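Beta sliding clamp (Caulobacter crescentus, PDB 5WCE) forms a ring-shaped head-to-tail homodimer around DNA and probably tethers DNA polymerases and other proteins to it, conferring processivity. Local coordinates at residues L296-G301 / E326-G331. Sequence-based numbering, arbitrary orientation.
Sequences LAVEPG and EPFEIG
V298 and F328 face each other as a hydrogen-bonded pair between two antiparallel strands, 293-299 and 328-333, in the antiparallel sheet of the C-terminal clamp domain of the beta sliding clamp; 328-333 forms one margin of this sheet within the chain. Backbone bonds set the register. V298 N reaches F328 O at 2.8 Å, and F328 N returns a bond to V298 O. One step along, L296 and I330 repeat the reciprocal pattern, with L296 N to I330 O also at 2.8 Å. A297 and E329 form the non-hydrogen-bonded pair between them, and E329 CA directs a C-H toward L296 O at 3.3 Å.

Apolar packing lies on the face carrying L296, V298, F328 and I330. The F328 and V298 side chains run side by side, and V298 CB sits over one face of the phenyl ring, 3.9 Å from its centroid, in a CH-pi contact. With CG between the backbone N and the carbonyl carbon (chi1 62°), the ring is carried over toward V298, where F328 CE1 meets V298 CG1 at 3.7 Å and V298 CG2 rests near CZ and CE2 of the ring. F353 meets this ring edge-to-face, while L269 also packs on V298, joining the pair to the strands of the facing sheet. An alanine in place of F328 would probably open a gap beside V298 and leave F353 without its aromatic mate. Farther along the same face, L296 CB touches I330 CG2 more loosely.

The other face is more polar and more open. Here A297 CB lies against E329 CG, and the E329 chain bends at chi2 (83°), bringing its carboxylate back along the strand. One water joins the strands, hydrogen-bonded to V298 O at 2.8 Å and to E329 OE2 at 2.6 Å.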
loop_
_atom_site.group_PDB
_atom_site.type_symbol
_atom_site.label_atom_id
_atom_site.label_comp_id
_atom_site.label_asym_id
_atom_site.label_seq_id
_atom_site.Cartn_x
_atom_site.Cartn_y
_atom_site.Cartn_z
ATOM N N LEU A 296 -3.532 -19.836 25.984
ATOM C CA LEU A 296 -4.737 -19.459 26.725
ATOM C C LEU A 296 -4.769 -20.392 27.933
ATOM O O LEU A 296 -4.961 -21.621 27.776
ATOM C CB LEU A 296 -6.015 -19.675 25.910
ATOM C CG LEU A 296 -6.444 -18.701 24.811
ATOM C CD1 LEU A 296 -5.345 -18.545 23.771
ATOM C CD2 LEU A 296 -7.755 -19.113 24.159
ATOM N N ALA A 297 -4.498 -19.837 29.123
ATOM C CA ALA A 297 -4.640 -20.574 30.358
ATOM C C ALA A 297 -6.036 -20.247 30.902
ATOM O O ALA A 297 -6.308 -19.127 31.353
ATOM C CB ALA A 297 -3.535 -20.193 31.335
ATOM N N VAL A 298 -6.937 -21.204 30.755
ATOM C CA VAL A 298 -8.354 -21.049 31.035
ATOM C C VAL A 298 -8.620 -21.622 32.429
ATOM O O VAL A 298 -8.172 -22.727 32.766
ATOM C CB VAL A 298 -9.217 -21.804 29.958
ATOM C CG1 VAL A 298 -10.681 -21.590 30.162
ATOM C CG2 VAL A 298 -8.847 -21.319 28.556
ATOM N N GLU A 299 -9.329 -20.839 33.224
ATOM C CA GLU A 299 -9.797 -21.236 34.532
ATOM C C GLU A 299 -11.129 -20.564 34.800
ATOM O O GLU A 299 -11.485 -19.629 34.095
ATOM C CB GLU A 299 -8.743 -20.839 35.607
ATOM C CG GLU A 299 -8.550 -19.334 35.732
ATOM C CD GLU A 299 -7.447 -18.929 36.734
ATOM O OE1 GLU A 299 -7.649 -19.172 37.932
ATOM O OE2 GLU A 299 -6.412 -18.382 36.292
ATOM N N PRO A 300 -11.851 -20.967 35.881
ATOM C CA PRO A 300 -13.071 -20.242 36.179
ATOM C C PRO A 300 -12.861 -18.749 36.237
ATOM O O PRO A 300 -11.898 -18.252 36.857
ATOM C CB PRO A 300 -13.498 -20.814 37.546
ATOM C CG PRO A 300 -13.048 -22.250 37.455
ATOM C CD PRO A 300 -11.743 -22.217 36.668
ATOM N N GLY A 301 -13.715 -18.011 35.552
ATOM C CA GLY A 301 -13.614 -16.558 35.506
ATOM C C GLY A 301 -12.580 -15.874 34.613
ATOM O O GLY A 301 -12.620 -14.648 34.496
ATOM N N GLU A 326 -13.448 -27.018 34.400
ATOM C CA GLU A 326 -12.133 -27.441 34.773
ATOM C C GLU A 326 -11.112 -26.488 34.119
ATOM O O GLU A 326 -11.342 -26.032 33.024
ATOM C CB GLU A 326 -11.920 -28.873 34.245
ATOM C CG GLU A 326 -10.636 -29.506 34.689
ATOM C CD GLU A 326 -10.382 -30.883 34.099
ATOM O OE1 GLU A 326 -11.323 -31.468 33.503
ATOM O OE2 GLU A 326 -9.223 -31.356 34.293
ATOM N N PRO A 327 -10.005 -26.184 34.804
ATOM C CA PRO A 327 -8.947 -25.401 34.180
ATOM C C PRO A 327 -8.203 -26.190 33.127
ATOM O O PRO A 327 -8.108 -27.406 33.238
ATOM C CB PRO A 327 -8.022 -25.019 35.345
ATOM C CG PRO A 327 -8.397 -25.890 36.472
ATOM C CD PRO A 327 -9.766 -26.440 36.236
ATOM N N PHE A 328 -7.716 -25.533 32.094
ATOM C CA PHE A 328 -6.892 -26.182 31.108
ATOM C C PHE A 328 -6.078 -25.116 30.393
ATOM O O PHE A 328 -6.389 -23.940 30.536
ATOM C CB PHE A 328 -7.739 -26.981 30.108
ATOM C CG PHE A 328 -8.675 -26.157 29.331
ATOM C CD1 PHE A 328 -9.907 -25.835 29.838
ATOM C CD2 PHE A 328 -8.338 -25.733 28.059
ATOM C CE1 PHE A 328 -10.823 -25.104 29.100
ATOM C CE2 PHE A 328 -9.252 -24.999 27.293
ATOM C CZ PHE A 328 -10.461 -24.645 27.814
ATOM N N GLU A 329 -5.088 -25.563 29.614
ATOM C CA GLU A 329 -4.235 -24.703 28.820
ATOM C C GLU A 329 -4.308 -25.180 27.363
ATOM O O GLU A 329 -4.313 -26.369 27.095
ATOM C CB GLU A 329 -2.815 -24.715 29.341
ATOM C CG GLU A 329 -2.679 -24.182 30.783
ATOM C CD GLU A 329 -3.003 -25.256 31.850
ATOM O OE1 GLU A 329 -2.393 -26.364 31.800
ATOM O OE2 GLU A 329 -3.860 -24.993 32.746
ATOM N N ILE A 330 -4.421 -24.236 26.426
ATOM C CA ILE A 330 -4.516 -24.565 25.010
ATOM C C ILE A 330 -3.828 -23.434 24.251
ATOM O O ILE A 330 -3.860 -22.269 24.703
ATOM C CB ILE A 330 -6.006 -24.743 24.611
ATOM C CG1 ILE A 330 -6.170 -25.412 23.246
ATOM C CG2 ILE A 330 -6.789 -23.437 24.671
ATOM C CD1 ILE A 330 -7.612 -25.776 22.938
ATOM N N GLY A 331 -3.228 -23.791 23.126
ATOM C CA GLY A 331 -2.521 -22.846 22.273
ATOM C C GLY A 331 -3.203 -22.689 20.932
ATOM O O GLY A 331 -3.705 -23.692 20.324
HETATM O O HOH W 1 -5.423 -22.985 33.318
#